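Local coordinates for intimin adherence protein (Escherichia coli O157:H7, PDB 3NCX), which probably mediates intimate attachment of the bacterium to host cells by binding the translocated receptor Tir, at residues A[13-18]-A[25-30]; A[38-43]-A[49-54]; A[104-109]-A[150-155]; A[129-132]-A[136-139]; A[162-167]-A[171-176]. The protein carries 1 engineered substitution. All coordinates share one frame; numbering follows the deposited sequence.

Contact 1: A[13-18]-A[25-30]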
# COMPACT_ATOMS: atom_id res chain seq x y z
N ILE A 13 8.40 -13.47 -14.62
CA ILE A 13 7.52 -12.56 -13.88
C ILE A 13 7.68 -11.13 -14.40
O ILE A 13 8.76 -10.54 -14.32
CB ILE A 13 7.80 -12.59 -12.37
CG1 ILE A 13 7.31 -13.91 -11.76
CG2 ILE A 13 7.11 -11.43 -11.68
CD1 ILE A 13 7.48 -13.98 -10.26
N ASP A 14 6.59 -10.59 -14.94
CA ASP A 14 6.60 -9.24 -15.51
C ASP A 14 7.04 -8.20 -14.48
O ASP A 14 6.51 -8.16 -13.37
CB ASP A 14 5.22 -8.88 -16.06
CG ASP A 14 5.26 -8.48 -17.52
OD1 ASP A 14 5.52 -7.29 -17.80
OD2 ASP A 14 5.02 -9.35 -18.38
N ASN A 15 8.00 -7.38 -14.86
CA ASN A 15 8.45 -6.28 -14.00
C ASN A 15 7.38 -5.20 -13.91
O ASN A 15 7.37 -4.39 -12.97
CB ASN A 15 9.76 -5.70 -14.52
CG ASN A 15 10.22 -4.50 -13.71
OD1 ASN A 15 10.69 -4.65 -12.58
ND2 ASN A 15 10.09 -3.31 -14.29
N LYS A 16 6.48 -5.18 -14.88
CA LYS A 16 5.37 -4.25 -14.89
C LYS A 16 4.27 -4.76 -13.97
O LYS A 16 3.73 -5.85 -14.18
CB LYS A 16 4.83 -4.08 -16.31
CG LYS A 16 4.20 -2.73 -16.60
CD LYS A 16 5.24 -1.71 -17.05
CE LYS A 16 5.87 -2.11 -18.38
NZ LYS A 16 6.84 -1.09 -18.88
N VAL A 17 3.95 -3.98 -12.95
CA VAL A 17 2.96 -4.39 -11.96
C VAL A 17 1.61 -3.70 -12.16
O VAL A 17 1.56 -2.54 -12.58
CB VAL A 17 3.46 -4.13 -10.52
CG1 VAL A 17 2.32 -3.78 -9.60
CG2 VAL A 17 4.23 -5.34 -10.00
N ASP A 18 0.53 -4.42 -11.88
CA ASP A 18 -0.81 -3.87 -12.01
C ASP A 18 -1.35 -3.39 -10.66
O ASP A 18 -1.81 -4.20 -9.85
CB ASP A 18 -1.76 -4.91 -12.61
CG ASP A 18 -3.19 -4.41 -12.70
OD1 ASP A 18 -4.12 -5.23 -12.55
OD2 ASP A 18 -3.38 -3.19 -12.93
N ARG A 25 -0.20 0.25 -14.86
CA ARG A 25 0.74 -0.82 -15.15
C ARG A 25 2.17 -0.29 -15.21
O ARG A 25 2.64 0.16 -16.25
CB ARG A 25 0.37 -1.54 -16.45
CG ARG A 25 -0.66 -2.63 -16.25
CD ARG A 25 -1.71 -2.61 -17.35
NE ARG A 25 -2.76 -3.60 -17.09
CZ ARG A 25 -3.75 -3.43 -16.23
NH1 ARG A 25 -3.83 -2.31 -15.52
NH2 ARG A 25 -4.65 -4.38 -16.06
N GLY A 26 2.85 -0.36 -14.06
CA GLY A 26 4.22 0.08 -13.95
C GLY A 26 4.89 -0.59 -12.76
O GLY A 26 4.28 -1.42 -12.09
N GLU A 27 6.13 -0.22 -12.50
CA GLU A 27 6.88 -0.79 -11.39
C GLU A 27 6.23 -0.46 -10.05
O GLU A 27 5.54 0.56 -9.92
CB GLU A 27 8.33 -0.29 -11.41
CG GLU A 27 9.07 -0.61 -12.69
CD GLU A 27 10.42 0.07 -12.77
OE1 GLU A 27 10.76 0.81 -11.82
OE2 GLU A 27 11.13 -0.14 -13.77
N LEU A 28 6.45 -1.32 -9.06
CA LEU A 28 5.91 -1.11 -7.72
C LEU A 28 6.34 0.24 -7.18
O LEU A 28 7.52 0.61 -7.28
CB LEU A 28 6.37 -2.23 -6.78
CG LEU A 28 5.84 -2.19 -5.35
CD1 LEU A 28 4.35 -2.50 -5.33
CD2 LEU A 28 6.60 -3.16 -4.46
N PRO A 29 5.39 1.00 -6.61
CA PRO A 29 5.70 2.32 -6.04
C PRO A 29 6.75 2.23 -4.94
O PRO A 29 6.74 1.28 -4.16
CB PRO A 29 4.36 2.76 -5.46
CG PRO A 29 3.33 2.01 -6.24
CD PRO A 29 3.96 0.68 -6.53
N ASN A 30 7.64 3.21 -4.88
CA ASN A 30 8.64 3.28 -3.83
C ASN A 30 7.99 3.51 -2.47
O ASN A 30 8.39 2.90 -1.47
CB ASN A 30 9.65 4.39 -4.12
CG ASN A 30 10.57 4.67 -2.95
OD1 ASN A 30 10.79 3.80 -2.10
ND2 ASN A 30 11.10 5.88 -2.89
O HOH W 1 -6.35 -3.90 -13.94
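Arg25 and Val17 bury the most surface where the short strands 17-19 and 24-26 pair as an antiparallel beta hairpin. Val17 faces Gly26 as a hydrogen-bonded pair: Val17 N donates to Gly26 O at 2.7 Å, and Gly26 N returns a bond to Val17 O at 2.9 Å. Val17 O is met as well by Arg25 CA at 3.2 Å, a CA-H...O contact, so one carbonyl serves two residues of the partner strand. The isopropyl group of Val17 turns to the apolar side, against Phe38 and Leu40 of strand 37-43 and Tyr89 of strand 86-91.

Asp18 and Arg25 form the adjoining non-hydrogen-bonded pair, and their side chains run next to each other on the opposite face of the sheet. A bend at chi2 (138°) lays the arginine alongside Asp18, pointing the same way, and Asp18 OD2 reaches Arg25 NH1 in a salt bridge of 2.8 Å. The carboxylate rests over one face of the guanidinium, near its rim, with the two planes 51° apart. Water 1 closes the pair at the guanidinium edge: it accepts from Arg25 NH2 at 2.8 Å and donates to Asp18 OD1 at 2.9 Å.

Contact 2: A[38-43]-A[49-54]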
# COMPACT_ATOMS: atom_id res chain seq x y z
N PHE A 38 -1.57 -5.32 -5.57
CA PHE A 38 -1.14 -5.29 -6.97
C PHE A 38 -1.02 -6.70 -7.56
O PHE A 38 -0.74 -7.66 -6.84
CB PHE A 38 0.18 -4.54 -7.12
CG PHE A 38 1.31 -5.11 -6.31
CD1 PHE A 38 2.25 -5.94 -6.90
CD2 PHE A 38 1.44 -4.81 -4.97
CE1 PHE A 38 3.29 -6.47 -6.16
CE2 PHE A 38 2.49 -5.33 -4.22
CZ PHE A 38 3.41 -6.16 -4.82
N LYS A 39 -1.23 -6.80 -8.87
CA LYS A 39 -1.22 -8.09 -9.56
C LYS A 39 0.10 -8.32 -10.28
O LYS A 39 0.42 -7.62 -11.25
CB LYS A 39 -2.36 -8.16 -10.57
CG LYS A 39 -3.73 -7.81 -10.00
CD LYS A 39 -4.37 -8.99 -9.30
CE LYS A 39 -4.69 -10.10 -10.28
NZ LYS A 39 -5.47 -11.20 -9.63
N LEU A 40 0.87 -9.31 -9.82
CA LEU A 40 2.07 -9.73 -10.52
C LEU A 40 1.68 -10.55 -11.75
O LEU A 40 0.85 -11.46 -11.67
CB LEU A 40 2.97 -10.55 -9.60
CG LEU A 40 3.69 -9.78 -8.49
CD1 LEU A 40 4.37 -10.74 -7.53
CD2 LEU A 40 4.69 -8.80 -9.08
N LYS A 41 2.28 -10.22 -12.90
CA LYS A 41 1.95 -10.89 -14.15
C LYS A 41 3.02 -11.90 -14.55
O LYS A 41 4.14 -11.52 -14.89
CB LYS A 41 1.77 -9.86 -15.27
CG LYS A 41 1.43 -10.47 -16.63
CD LYS A 41 -0.07 -10.50 -16.88
CE LYS A 41 -0.79 -11.38 -15.87
NZ LYS A 41 -2.27 -11.28 -16.01
N ALA A 42 2.67 -13.18 -14.51
CA ALA A 42 3.60 -14.23 -14.92
C ALA A 42 3.39 -14.59 -16.39
O ALA A 42 2.30 -14.42 -16.93
CB ALA A 42 3.42 -15.47 -14.05
N SER A 43 4.45 -15.07 -17.03
CA SER A 43 4.38 -15.47 -18.43
C SER A 43 5.24 -16.71 -18.66
O SER A 43 6.06 -17.07 -17.82
CB SER A 43 4.84 -14.33 -19.34
OG SER A 43 6.22 -14.06 -19.16
N TYR A 49 -0.04 -21.10 -12.79
CA TYR A 49 0.97 -20.68 -11.82
C TYR A 49 0.50 -20.81 -10.38
O TYR A 49 -0.70 -20.89 -10.10
CB TYR A 49 1.41 -19.24 -12.10
CG TYR A 49 1.58 -18.94 -13.57
CD1 TYR A 49 2.69 -19.39 -14.27
CD2 TYR A 49 0.63 -18.20 -14.26
CE1 TYR A 49 2.85 -19.12 -15.61
CE2 TYR A 49 0.78 -17.92 -15.60
CZ TYR A 49 1.89 -18.38 -16.27
OH TYR A 49 2.04 -18.10 -17.61
N SER A 50 1.46 -20.83 -9.46
CA SER A 50 1.18 -20.83 -8.03
C SER A 50 2.19 -19.91 -7.35
O SER A 50 3.38 -19.93 -7.69
CB SER A 50 1.28 -22.24 -7.46
OG SER A 50 2.56 -22.80 -7.68
N TRP A 51 1.73 -19.11 -6.40
CA TRP A 51 2.58 -18.07 -5.82
C TRP A 51 2.94 -18.35 -4.37
O TRP A 51 2.22 -19.04 -3.65
CB TRP A 51 1.90 -16.71 -5.96
CG TRP A 51 1.47 -16.42 -7.36
CD1 TRP A 51 0.34 -16.88 -7.98
CD2 TRP A 51 2.16 -15.62 -8.33
NE1 TRP A 51 0.28 -16.41 -9.27
CE2 TRP A 51 1.38 -15.64 -9.51
CE3 TRP A 51 3.35 -14.89 -8.32
CZ2 TRP A 51 1.76 -14.95 -10.67
CZ3 TRP A 51 3.73 -14.22 -9.47
CH2 TRP A 51 2.93 -14.25 -10.62
N TYR A 52 4.08 -17.81 -3.95
CA TYR A 52 4.61 -18.06 -2.61
C TYR A 52 5.37 -16.85 -2.08
O TYR A 52 6.10 -16.19 -2.82
CB TYR A 52 5.53 -19.28 -2.64
CG TYR A 52 6.33 -19.49 -1.37
CD1 TYR A 52 5.82 -20.23 -0.31
CD2 TYR A 52 7.61 -18.95 -1.24
CE1 TYR A 52 6.55 -20.42 0.85
CE2 TYR A 52 8.34 -19.14 -0.09
CZ TYR A 52 7.81 -19.87 0.95
OH TYR A 52 8.55 -20.06 2.10
N SER A 53 5.19 -16.56 -0.79
CA SER A 53 5.90 -15.46 -0.15
C SER A 53 6.93 -15.99 0.83
O SER A 53 6.62 -16.85 1.66
CB SER A 53 4.91 -14.54 0.57
OG SER A 53 5.60 -13.52 1.28
N GLU A 54 8.15 -15.48 0.74
CA GLU A 54 9.22 -15.93 1.63
C GLU A 54 9.17 -15.22 2.97
O GLU A 54 9.99 -15.46 3.85
CB GLU A 54 10.59 -15.73 0.97
CG GLU A 54 10.76 -16.50 -0.32
CD GLU A 54 12.21 -16.80 -0.63
OE1 GLU A 54 13.01 -16.93 0.33
OE2 GLU A 54 12.56 -16.92 -1.82
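Tyr49 OH lies 3.6 Å from Ser43 CA, and its hydrogen bond goes to Gly44 O, one residue beyond that serine. This tethered ring lies between the two sheets of a bacterial Ig-like beta sandwich, toward its surface, with only Leu40 of the touching residues buried; strand 37-43 lies in one sheet and strand 49-53 in the other. No hydrogen bond joins the two segments, and their backbones stay well apart: the CA atoms of Ala42 and Tyr49 are 7.6 Å from each other, those of Leu40 and Trp51 9.6 Å. Aromatic side chains from 49-53 fill the gap, meeting small or branched ones from 38-43.

Ala42 is the focus. Its methyl group sits over the centre of the Tyr49 ring, 3.7 Å from the centroid to Ala42 CB and 2° off the normal, a CH-pi contact in which every ring carbon is about equally distant. In Tyr49, CG stands anti to the carbonyl carbon (chi1 -41°), which sends the ring across to this methyl. The same methyl touches the six-membered part of the indole, Ala42 CB lying 3.7 Å from Trp51 CH2, so that it is shared between two aromatic groups.

Trp51 itself reaches on to Leu40 and, on its own sheet, packs against Ala79; Leu40 continues the apolar layer to Val67 and Ile77. The far corner of the indole touches both the side chain and the backbone of Leu40: Trp51 CZ3 approaches Leu40 CB to 3.8 Å, while Trp51 CH2 comes within 3.6 Å of Leu40 O.

Contact 3: A[104-109]-A[150-155]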
# COMPACT_ATOMS: atom_id res chain seq x y z
N ALA A 104 -8.66 9.36 16.56
CA ALA A 104 -8.25 10.02 17.79
C ALA A 104 -8.06 11.51 17.58
O ALA A 104 -8.08 11.99 16.45
CB ALA A 104 -6.97 9.39 18.32
N TYR A 105 -7.90 12.25 18.68
CA TYR A 105 -7.59 13.67 18.59
C TYR A 105 -6.11 13.84 18.28
O TYR A 105 -5.33 12.90 18.46
CB TYR A 105 -7.95 14.39 19.89
CG TYR A 105 -9.42 14.30 20.25
CD1 TYR A 105 -10.38 14.09 19.27
CD2 TYR A 105 -9.84 14.42 21.56
CE1 TYR A 105 -11.72 14.00 19.59
CE2 TYR A 105 -11.17 14.34 21.90
CZ TYR A 105 -12.11 14.13 20.91
OH TYR A 105 -13.45 14.04 21.24
N TYR A 106 -5.72 15.02 17.81
CA TYR A 106 -4.34 15.23 17.38
C TYR A 106 -3.32 14.77 18.41
O TYR A 106 -2.43 13.98 18.09
CB TYR A 106 -4.09 16.70 17.02
CG TYR A 106 -2.71 16.93 16.44
CD1 TYR A 106 -1.62 17.18 17.26
CD2 TYR A 106 -2.50 16.86 15.07
CE1 TYR A 106 -0.36 17.38 16.73
CE2 TYR A 106 -1.24 17.06 14.53
CZ TYR A 106 -0.18 17.32 15.37
OH TYR A 106 1.08 17.51 14.83
N ALA A 107 -3.44 15.27 19.63
CA ALA A 107 -2.50 14.93 20.70
C ALA A 107 -2.36 13.42 20.88
O ALA A 107 -1.25 12.90 21.00
CB ALA A 107 -2.91 15.59 22.00
N ASP A 108 -3.49 12.72 20.89
CA ASP A 108 -3.49 11.27 21.06
C ASP A 108 -2.90 10.57 19.84
O ASP A 108 -2.16 9.60 19.97
CB ASP A 108 -4.91 10.78 21.33
CG ASP A 108 -4.98 9.27 21.54
OD1 ASP A 108 -3.97 8.69 22.01
OD2 ASP A 108 -6.03 8.68 21.23
N ALA A 109 -3.25 11.06 18.66
CA ALA A 109 -2.72 10.50 17.42
C ALA A 109 -1.20 10.59 17.42
O ALA A 109 -0.51 9.69 16.92
CB ALA A 109 -3.29 11.24 16.22
N ILE A 150 -2.33 15.75 9.75
CA ILE A 150 -1.01 16.17 9.29
C ILE A 150 -0.29 16.77 10.49
O ILE A 150 -0.92 17.40 11.34
CB ILE A 150 -1.10 17.22 8.15
CG1 ILE A 150 -1.39 16.55 6.81
CG2 ILE A 150 0.21 17.99 8.04
CD1 ILE A 150 -2.76 15.95 6.70
N LYS A 151 1.02 16.57 10.58
CA LYS A 151 1.80 17.14 11.67
C LYS A 151 1.64 18.66 11.69
O LYS A 151 1.99 19.34 10.73
CB LYS A 151 3.27 16.76 11.57
CG LYS A 151 4.12 17.30 12.70
CD LYS A 151 5.53 16.74 12.66
CE LYS A 151 6.39 17.33 13.77
NZ LYS A 151 5.79 17.10 15.11
N GLN A 152 1.11 19.18 12.80
CA GLN A 152 0.80 20.60 12.90
C GLN A 152 2.05 21.48 12.92
O GLN A 152 3.04 21.16 13.58
CB GLN A 152 -0.06 20.87 14.15
CG GLN A 152 0.62 20.53 15.47
CD GLN A 152 -0.26 20.83 16.67
OE1 GLN A 152 0.18 20.73 17.81
NE2 GLN A 152 -1.51 21.19 16.41
N THR A 153 1.98 22.59 12.19
CA THR A 153 3.08 23.54 12.14
C THR A 153 3.24 24.24 13.49
O THR A 153 2.47 24.00 14.42
CB THR A 153 2.85 24.62 11.06
OG1 THR A 153 1.83 25.53 11.49
CG2 THR A 153 2.44 23.98 9.75
N SER A 154 4.25 25.10 13.59
CA SER A 154 4.51 25.84 14.82
C SER A 154 3.34 26.77 15.15
O SER A 154 2.91 26.85 16.30
CB SER A 154 5.81 26.63 14.69
OG SER A 154 5.83 27.37 13.48
N SER A 155 2.84 27.48 14.14
CA SER A 155 1.72 28.39 14.33
C SER A 155 0.45 27.61 14.64
O SER A 155 -0.37 28.04 15.46
CB SER A 155 1.51 29.26 13.09
OG SER A 155 1.06 28.49 12.00
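Within the C-type lectin-like domain of intimin, the first turn of helix 106-112 is pinned by Tyr106 to the loop that runs from strand 147-149 into helix 154-159. With CG anti to the backbone N (chi1 -174°), the phenol extends from the helix to Ile150, Lys151 and Gln152. Its hydroxyl oxygen accepts a main-chain hydrogen bond: Gln152 N donates to Tyr106 OH at 2.6 Å, nearly straight at 164°. Lys151 contributes mainly backbone, its CA lying 3.3 Å from Tyr106 OH at the edge of the ring.

Gln152 also folds back over the phenol. Its CG occupies the crowded position between backbone N and carbonyl carbon, and from there the extended chain lays the amide over one ring face, 27° from parallel and displaced toward the rim. Gln152 CG comes 3.3 Å from Tyr106 CZ, and Gln152 CD 3.5 Å from Tyr106 CE1. Gln152 NE2 also makes a weak hydrogen bond to Val161 O. At the ring edge, in its plane, Ile150 O stands 3.2 Å from Tyr106 CE2. Trp149 adds an edge-to-face stack on the same tyrosine.

Thr153, next in the segment, is at the N-cap position of the weakly bonded start of helix 154-159, and its N is bound by Glu156 OE1. Tyr106 thus meets three kinds of partner at three places: an N-H at the hydroxyl oxygen, a flat amide on a face, and a carbonyl oxygen along the C-H edge, where the slightly positive ring hydrogens would suit it electrostatically.

Contact 4: A[129-132]-A[136-139]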
# COMPACT_ATOMS: atom_id res chain seq x y z
N ASP A 129 -1.46 9.32 -5.30
CA ASP A 129 -0.98 9.33 -6.68
C ASP A 129 -0.40 7.98 -7.07
O ASP A 129 -0.50 7.55 -8.22
CB ASP A 129 0.08 10.42 -6.89
CG ASP A 129 -0.51 11.82 -6.84
OD1 ASP A 129 -1.73 11.97 -7.05
OD2 ASP A 129 0.26 12.78 -6.60
N SER A 130 0.20 7.30 -6.09
CA SER A 130 0.87 6.03 -6.35
C SER A 130 -0.06 4.83 -6.25
O SER A 130 0.18 3.80 -6.87
CB SER A 130 2.05 5.85 -5.39
OG SER A 130 2.97 6.93 -5.50
N TRP A 131 -1.13 4.97 -5.47
CA TRP A 131 -2.02 3.84 -5.21
C TRP A 131 -3.48 4.12 -5.54
O TRP A 131 -4.20 3.23 -6.00
CB TRP A 131 -1.89 3.38 -3.76
CG TRP A 131 -0.53 2.85 -3.42
CD1 TRP A 131 0.51 3.54 -2.88
CD2 TRP A 131 -0.05 1.51 -3.62
NE1 TRP A 131 1.61 2.72 -2.72
CE2 TRP A 131 1.29 1.47 -3.17
CE3 TRP A 131 -0.62 0.34 -4.14
CZ2 TRP A 131 2.06 0.31 -3.22
CZ3 TRP A 131 0.14 -0.81 -4.19
CH2 TRP A 131 1.47 -0.82 -3.73
N GLY A 132 -3.92 5.35 -5.32
CA GLY A 132 -5.31 5.70 -5.53
C GLY A 132 -6.12 5.58 -4.25
O GLY A 132 -5.58 5.32 -3.18
N LYS A 136 -10.35 1.35 -2.38
CA LYS A 136 -10.32 0.46 -3.53
C LYS A 136 -9.56 -0.82 -3.19
O LYS A 136 -9.44 -1.72 -4.02
CB LYS A 136 -9.70 1.14 -4.74
CG LYS A 136 -10.62 2.15 -5.42
CD LYS A 136 -10.02 2.66 -6.72
CE LYS A 136 -11.01 3.49 -7.51
NZ LYS A 136 -12.24 2.71 -7.83
N TYR A 137 -9.04 -0.88 -1.96
CA TYR A 137 -8.30 -2.05 -1.50
C TYR A 137 -9.09 -2.81 -0.43
O TYR A 137 -9.81 -2.21 0.37
CB TYR A 137 -6.92 -1.64 -0.99
CG TYR A 137 -6.06 -1.03 -2.08
CD1 TYR A 137 -5.98 0.35 -2.23
CD2 TYR A 137 -5.35 -1.83 -2.96
CE1 TYR A 137 -5.20 0.92 -3.22
CE2 TYR A 137 -4.57 -1.27 -3.96
CZ TYR A 137 -4.50 0.10 -4.09
OH TYR A 137 -3.72 0.65 -5.08
N SER A 138 -8.94 -4.13 -0.43
CA SER A 138 -9.72 -5.01 0.42
C SER A 138 -9.79 -4.54 1.87
O SER A 138 -10.86 -4.53 2.49
CB SER A 138 -9.16 -6.43 0.36
OG SER A 138 -9.79 -7.26 1.33
N HIS A 139 -8.64 -4.14 2.41
CA HIS A 139 -8.53 -3.81 3.83
C HIS A 139 -9.31 -2.56 4.21
O HIS A 139 -9.57 -2.32 5.39
CB HIS A 139 -7.06 -3.66 4.21
CG HIS A 139 -6.79 -3.78 5.68
ND1 HIS A 139 -6.91 -2.72 6.55
CD2 HIS A 139 -6.41 -4.84 6.43
CE1 HIS A 139 -6.62 -3.12 7.77
NE2 HIS A 139 -6.31 -4.40 7.72
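Trp131 and Tyr137 meet through their rims: the hydroxyl of Tyr137 lies in the plane of the indole at its edge, 3.3 Å from Trp131 CE3, and Trp131 O in turn lies near the plane of the phenol, at the edge of that ring. The two side chains cross at about a right angle, and the meeting is at the ring edges. Contact between carbons is slight, with Trp131 CE3 to Tyr137 CZ at 3.9 Å, and the hydroxyl oxygen also lies beside the root of the indole, Tyr137 OH to Trp131 CB being 3.5 Å.

The polar link is a single bond in which Tyr137 OH donates to Trp131 O at 2.8 Å. It comes in from the side of the carbonyl, tilted 31° from its plane. In Tyr137, CG anti to the carbonyl carbon (chi1 -62°) aims the ring back at the preceding helix. That helix, 121-131 of the C-type lectin-like domain, ends at Trp131; Gly132 leaves helical geometry with a positive phi of 94° and starts the turn that brings Lys136 and Tyr137 round. A carbonyl at the C-terminal end of a helix is probably a good acceptor, since the helix dipole would add to its negative charge.

Both aromatic residues also touch the Ig-like side of the molecule, at Ile19 and Leu33, while Trp131 NE1 is hydrogen-bonded to Ile31 O. Tyr137 OH has a second partner there, receiving a weak hydrogen bond from Gly21 N.

Contact 5: A[162-167]-A[171-176]. Engineered in segment 171-176: Tyr171 (natural residue Asn).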
# COMPACT_ATOMS: atom_id res chain seq x y z
N SER A 162 -4.86 21.86 13.29
CA SER A 162 -3.96 21.13 12.42
C SER A 162 -4.72 20.71 11.17
O SER A 162 -5.85 20.23 11.26
CB SER A 162 -3.40 19.90 13.14
OG SER A 162 -2.39 19.28 12.38
N SER A 163 -4.09 20.90 10.02
CA SER A 163 -4.72 20.55 8.75
C SER A 163 -4.82 19.03 8.57
O SER A 163 -4.13 18.27 9.25
CB SER A 163 -3.95 21.17 7.59
OG SER A 163 -2.57 20.87 7.68
N THR A 164 -5.69 18.60 7.66
CA THR A 164 -5.90 17.18 7.41
C THR A 164 -5.98 16.87 5.92
O THR A 164 -6.19 17.76 5.10
CB THR A 164 -7.19 16.67 8.08
OG1 THR A 164 -8.32 17.39 7.56
CG2 THR A 164 -7.13 16.85 9.59
N TYR A 165 -5.81 15.60 5.58
CA TYR A 165 -5.92 15.14 4.20
C TYR A 165 -6.62 13.79 4.16
O TYR A 165 -6.33 12.90 4.95
CB TYR A 165 -4.54 15.04 3.55
CG TYR A 165 -4.57 14.53 2.13
CD1 TYR A 165 -4.92 15.37 1.08
CD2 TYR A 165 -4.24 13.22 1.83
CE1 TYR A 165 -4.95 14.92 -0.22
CE2 TYR A 165 -4.27 12.75 0.53
CZ TYR A 165 -4.63 13.61 -0.50
OH TYR A 165 -4.66 13.15 -1.80
N ASN A 166 -7.56 13.64 3.23
CA ASN A 166 -8.34 12.42 3.12
C ASN A 166 -7.76 11.45 2.09
O ASN A 166 -7.62 11.80 0.91
CB ASN A 166 -9.80 12.75 2.79
CG ASN A 166 -10.73 11.57 3.00
OD1 ASN A 166 -10.41 10.43 2.65
ND2 ASN A 166 -11.89 11.84 3.58
N LEU A 167 -7.43 10.24 2.53
CA LEU A 167 -6.77 9.26 1.68
C LEU A 167 -7.69 8.63 0.64
O LEU A 167 -7.25 7.83 -0.18
CB LEU A 167 -6.13 8.16 2.54
CG LEU A 167 -4.97 8.63 3.43
CD1 LEU A 167 -4.53 7.52 4.37
CD2 LEU A 167 -3.80 9.10 2.57
N TYR A 171 -9.45 15.27 -0.13
CA TYR A 171 -9.94 16.51 0.46
C TYR A 171 -9.00 17.08 1.51
O TYR A 171 -8.79 16.46 2.56
CB TYR A 171 -11.34 16.30 1.05
CG TYR A 171 -11.98 17.55 1.61
CD1 TYR A 171 -12.28 18.63 0.79
CD2 TYR A 171 -12.31 17.64 2.96
CE1 TYR A 171 -12.87 19.77 1.30
CE2 TYR A 171 -12.90 18.77 3.47
CZ TYR A 171 -13.18 19.84 2.64
OH TYR A 171 -13.77 20.97 3.15
N PRO A 172 -8.41 18.25 1.24
CA PRO A 172 -7.55 18.95 2.19
C PRO A 172 -8.39 19.86 3.08
O PRO A 172 -9.37 20.44 2.62
CB PRO A 172 -6.66 19.79 1.29
CG PRO A 172 -7.55 20.13 0.14
CD PRO A 172 -8.46 18.94 -0.06
N LEU A 173 -8.01 19.99 4.35
CA LEU A 173 -8.78 20.80 5.28
C LEU A 173 -7.90 21.39 6.38
O LEU A 173 -7.40 20.67 7.23
CB LEU A 173 -9.90 19.96 5.90
CG LEU A 173 -10.97 20.71 6.69
CD1 LEU A 173 -11.56 21.84 5.86
CD2 LEU A 173 -12.06 19.75 7.13
N PRO A 174 -7.70 22.72 6.34
CA PRO A 174 -6.91 23.44 7.34
C PRO A 174 -7.77 23.86 8.53
O PRO A 174 -8.99 23.75 8.49
CB PRO A 174 -6.46 24.68 6.58
CG PRO A 174 -7.60 24.96 5.65
CD PRO A 174 -8.14 23.60 5.25
N GLY A 175 -7.11 24.33 9.59
CA GLY A 175 -7.81 24.89 10.74
C GLY A 175 -8.74 23.93 11.47
O GLY A 175 -9.73 24.36 12.07
N VAL A 176 -8.43 22.64 11.41
CA VAL A 176 -9.22 21.65 12.12
C VAL A 176 -8.78 21.58 13.58
O VAL A 176 -7.62 21.30 13.87
CB VAL A 176 -9.06 20.25 11.49
CG1 VAL A 176 -9.81 19.21 12.31
CG2 VAL A 176 -9.55 20.26 10.05
O HOH W 2 -9.20 16.44 5.16
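Thr164 packs beside Leu173 on one face of a beta hairpin formed by strands 161-166 and 172-177, antiparallel within the C-type lectin-like domain. Its CB stands 4.1 Å from Leu173 O. Beyond it, Thr164 OG1 sits between backbone N and carbonyl carbon (chi1 60°), which turns it toward the partner strand, where it lies 3.4 Å from Leu173 CB. Thr164 OG1 also lies 4.0 Å from Val176 CG2. At its tip OG1 reaches water 2 at 2.7 Å, and that water donates to Tyr171 O at 2.6 Å, bridging hydroxyl and backbone across the hairpin.

The main chain supplies the firmer bonds. Thr164 N donates to Leu173 O at 2.7 Å, with Leu173 N returning a bond to Thr164 O at 3.0 Å. Nearer the turn, Asn166 N binds Tyr171 O at 3.1 Å. Tyr171 is an engineered residue, and its side chain leads away from 162-167. Gly175 then marks a corner in the second strand.

Strand 161-166 is central in a three-stranded sheet, between 147-149 and 172-177. Thr164 accordingly touches Thr147 and Trp149 as well, while Tyr165, on the other face with Pro172, packs against Leu124 and Tyr128 of helix 121-131.

Overall arrangement
From the N terminus, contact 1 closes the hairpin loop between strands 17-19 and 24-26, and contact 2 follows in series, spanning the turn between strands in opposite sheets of the Ig-like sandwich. Asp14 and Asp18 join the two by backbone bonds to Lys41 and Lys39. Contact 3 then closes a long excursion in the lectin-like domain, with contact 4, a short turn after helix 121-131, nested inside it. Contact 5 ends the series with a hairpin; no contacts cross. Ile150 pairs with Ser163, connecting contacts 3 and 5. Leu28 and Pro29 pack on Trp131, linking contact 1 to contact 4 where the two domains meet.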